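Local atomic coordinates of transcriptional regulator kdgR (Escherichia coli, PDB entry 1YSP), a protein that represses genes for the transport and catabolism of 2-keto-3-deoxygluconate by binding DNA, and is represented here by its C-terminal IclR-type domain. Residues D4-A9 against Y36-D41. Residues are numbered along the deposited sequence; the frame is centred on the assembly and turned at random.
Sequences DLIRSA and YIHKID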
# COMPACT_ATOMS: atom_id res chain seq x y z
N ASP A 4 -7.36 -17.60 3.88
CA ASP A 4 -6.23 -18.00 3.07
C ASP A 4 -5.31 -16.83 2.70
O ASP A 4 -4.10 -17.01 2.69
CB ASP A 4 -6.73 -18.67 1.79
CG ASP A 4 -7.73 -19.80 2.07
OD1 ASP A 4 -7.49 -20.61 3.00
OD2 ASP A 4 -8.76 -19.87 1.37
N LEU A 5 -5.87 -15.66 2.38
CA LEU A 5 -5.05 -14.47 2.06
C LEU A 5 -4.11 -14.14 3.23
O LEU A 5 -2.92 -13.90 3.02
CB LEU A 5 -5.92 -13.25 1.68
CG LEU A 5 -5.26 -11.84 1.66
CD1 LEU A 5 -4.06 -11.74 0.72
CD2 LEU A 5 -6.27 -10.70 1.33
N ILE A 6 -4.64 -14.12 4.44
CA ILE A 6 -3.86 -13.75 5.63
C ILE A 6 -2.82 -14.85 5.93
O ILE A 6 -1.67 -14.57 6.28
CB ILE A 6 -4.77 -13.34 6.83
CG1 ILE A 6 -5.41 -11.95 6.54
CG2 ILE A 6 -3.98 -13.30 8.14
CD1 ILE A 6 -6.48 -11.45 7.53
N ARG A 7 -3.21 -16.11 5.76
CA ARG A 7 -2.26 -17.20 6.01
C ARG A 7 -1.04 -17.14 5.07
O ARG A 7 0.11 -17.26 5.53
CB ARG A 7 -2.96 -18.55 5.93
CG ARG A 7 -2.25 -19.65 6.73
CD ARG A 7 -3.18 -20.91 6.89
NE ARG A 7 -2.46 -22.01 7.56
CZ ARG A 7 -2.94 -23.25 7.74
NH1 ARG A 7 -4.16 -23.59 7.31
NH2 ARG A 7 -2.20 -24.16 8.35
N SER A 8 -1.28 -16.88 3.79
CA SER A 8 -0.17 -16.79 2.80
C SER A 8 0.63 -15.53 3.03
O SER A 8 1.86 -15.52 2.86
CB SER A 8 -0.67 -16.75 1.36
OG SER A 8 -1.14 -18.02 0.94
N ALA A 9 -0.09 -14.44 3.31
CA ALA A 9 0.55 -13.15 3.55
C ALA A 9 1.43 -13.26 4.79
O ALA A 9 2.54 -12.75 4.79
CB ALA A 9 -0.50 -12.08 3.77
N TYR A 36 -6.05 -2.10 8.13
CA TYR A 36 -4.93 -3.05 8.25
C TYR A 36 -5.45 -4.41 8.71
O TYR A 36 -6.01 -4.51 9.78
CB TYR A 36 -3.83 -2.51 9.17
CG TYR A 36 -3.12 -1.31 8.61
CD1 TYR A 36 -2.58 -1.34 7.32
CD2 TYR A 36 -2.95 -0.15 9.36
CE1 TYR A 36 -1.91 -0.25 6.80
CE2 TYR A 36 -2.28 0.97 8.82
CZ TYR A 36 -1.78 0.91 7.55
OH TYR A 36 -1.12 1.99 6.98
N ILE A 37 -5.31 -5.42 7.86
CA ILE A 37 -5.76 -6.78 8.21
C ILE A 37 -4.65 -7.71 8.78
O ILE A 37 -4.97 -8.66 9.53
CB ILE A 37 -6.54 -7.44 7.04
CG1 ILE A 37 -5.69 -7.52 5.76
CG2 ILE A 37 -7.85 -6.64 6.78
CD1 ILE A 37 -6.31 -8.30 4.60
N HIS A 38 -3.37 -7.43 8.47
CA HIS A 38 -2.23 -8.13 9.13
C HIS A 38 -1.06 -7.18 9.35
O HIS A 38 -0.95 -6.16 8.67
CB HIS A 38 -1.79 -9.37 8.34
CG HIS A 38 -1.02 -10.38 9.15
ND1 HIS A 38 -1.32 -10.67 10.47
CD2 HIS A 38 0.00 -11.20 8.81
CE1 HIS A 38 -0.50 -11.61 10.91
NE2 HIS A 38 0.32 -11.95 9.93
N LYS A 39 -0.20 -7.48 10.32
CA LYS A 39 1.01 -6.68 10.55
C LYS A 39 2.10 -7.58 11.11
O LYS A 39 1.79 -8.51 11.89
CB LYS A 39 0.69 -5.57 11.59
CG LYS A 39 1.68 -4.46 11.64
CD LYS A 39 1.46 -3.48 12.84
CE LYS A 39 2.63 -2.49 12.97
NZ LYS A 39 2.58 -1.69 14.22
N ILE A 40 3.34 -7.34 10.70
CA ILE A 40 4.53 -7.91 11.35
C ILE A 40 5.41 -6.72 11.77
O ILE A 40 5.89 -5.96 10.91
CB ILE A 40 5.32 -8.87 10.46
CG1 ILE A 40 4.43 -9.99 9.89
CG2 ILE A 40 6.59 -9.39 11.20
CD1 ILE A 40 3.87 -10.96 10.90
N ASP A 41 5.60 -6.57 13.08
CA ASP A 41 6.23 -5.37 13.65
C ASP A 41 7.73 -5.29 13.51
O ASP A 41 8.41 -6.32 13.49
CB ASP A 41 5.86 -5.22 15.13
CG ASP A 41 4.79 -4.19 15.37
OD1 ASP A 41 3.63 -4.59 15.63
OD2 ASP A 41 5.09 -2.96 15.29
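I6 meets both I37 and H38, and its two branches divide the work. The longer branch ends at CD1, which lies 4.0 Å from CB of I37 and 3.8 Å from I37 O, so it packs against the root of that side chain and the adjoining peptide carbonyl. The shorter branch, with CG2 anti to the backbone N, reaches the H38 ring over one face: CG2 sits 4.3 Å above the ring plane, displaced toward the rim, and comes closest to CG. I37 has a second apolar partner, since its CD1 touches CD2 of L5 at 4.1 Å, the two side chains crossing at about a right angle. CG1 of I37 lies between its backbone N and carbonyl carbon (chi1 58°), and from there the chain extends to CD1 beside the leucine.

Two consecutive strand residues can face the helix because I37 and H38 form a classic beta bulge opposite L26; the backbone of I37 leaves the extended conformation, as the first residue of such a bulge does. The polar edge of the H38 ring is held separately, NE2 being hydrogen-bonded to OD1 of D10, one turn beyond I6 on the same helix.

The axes of the segments 4-9 and 36-40 run nearly parallel, at 18°, with a closest approach of 9.2 Å. Helix 4-20 thus packs on one face of the antiparallel sheet in this GAF-related domain, over strand 33-40, while L5 and A9 also touch I168 of helix 151-172 and A9 reaches L26 on strand 24-30.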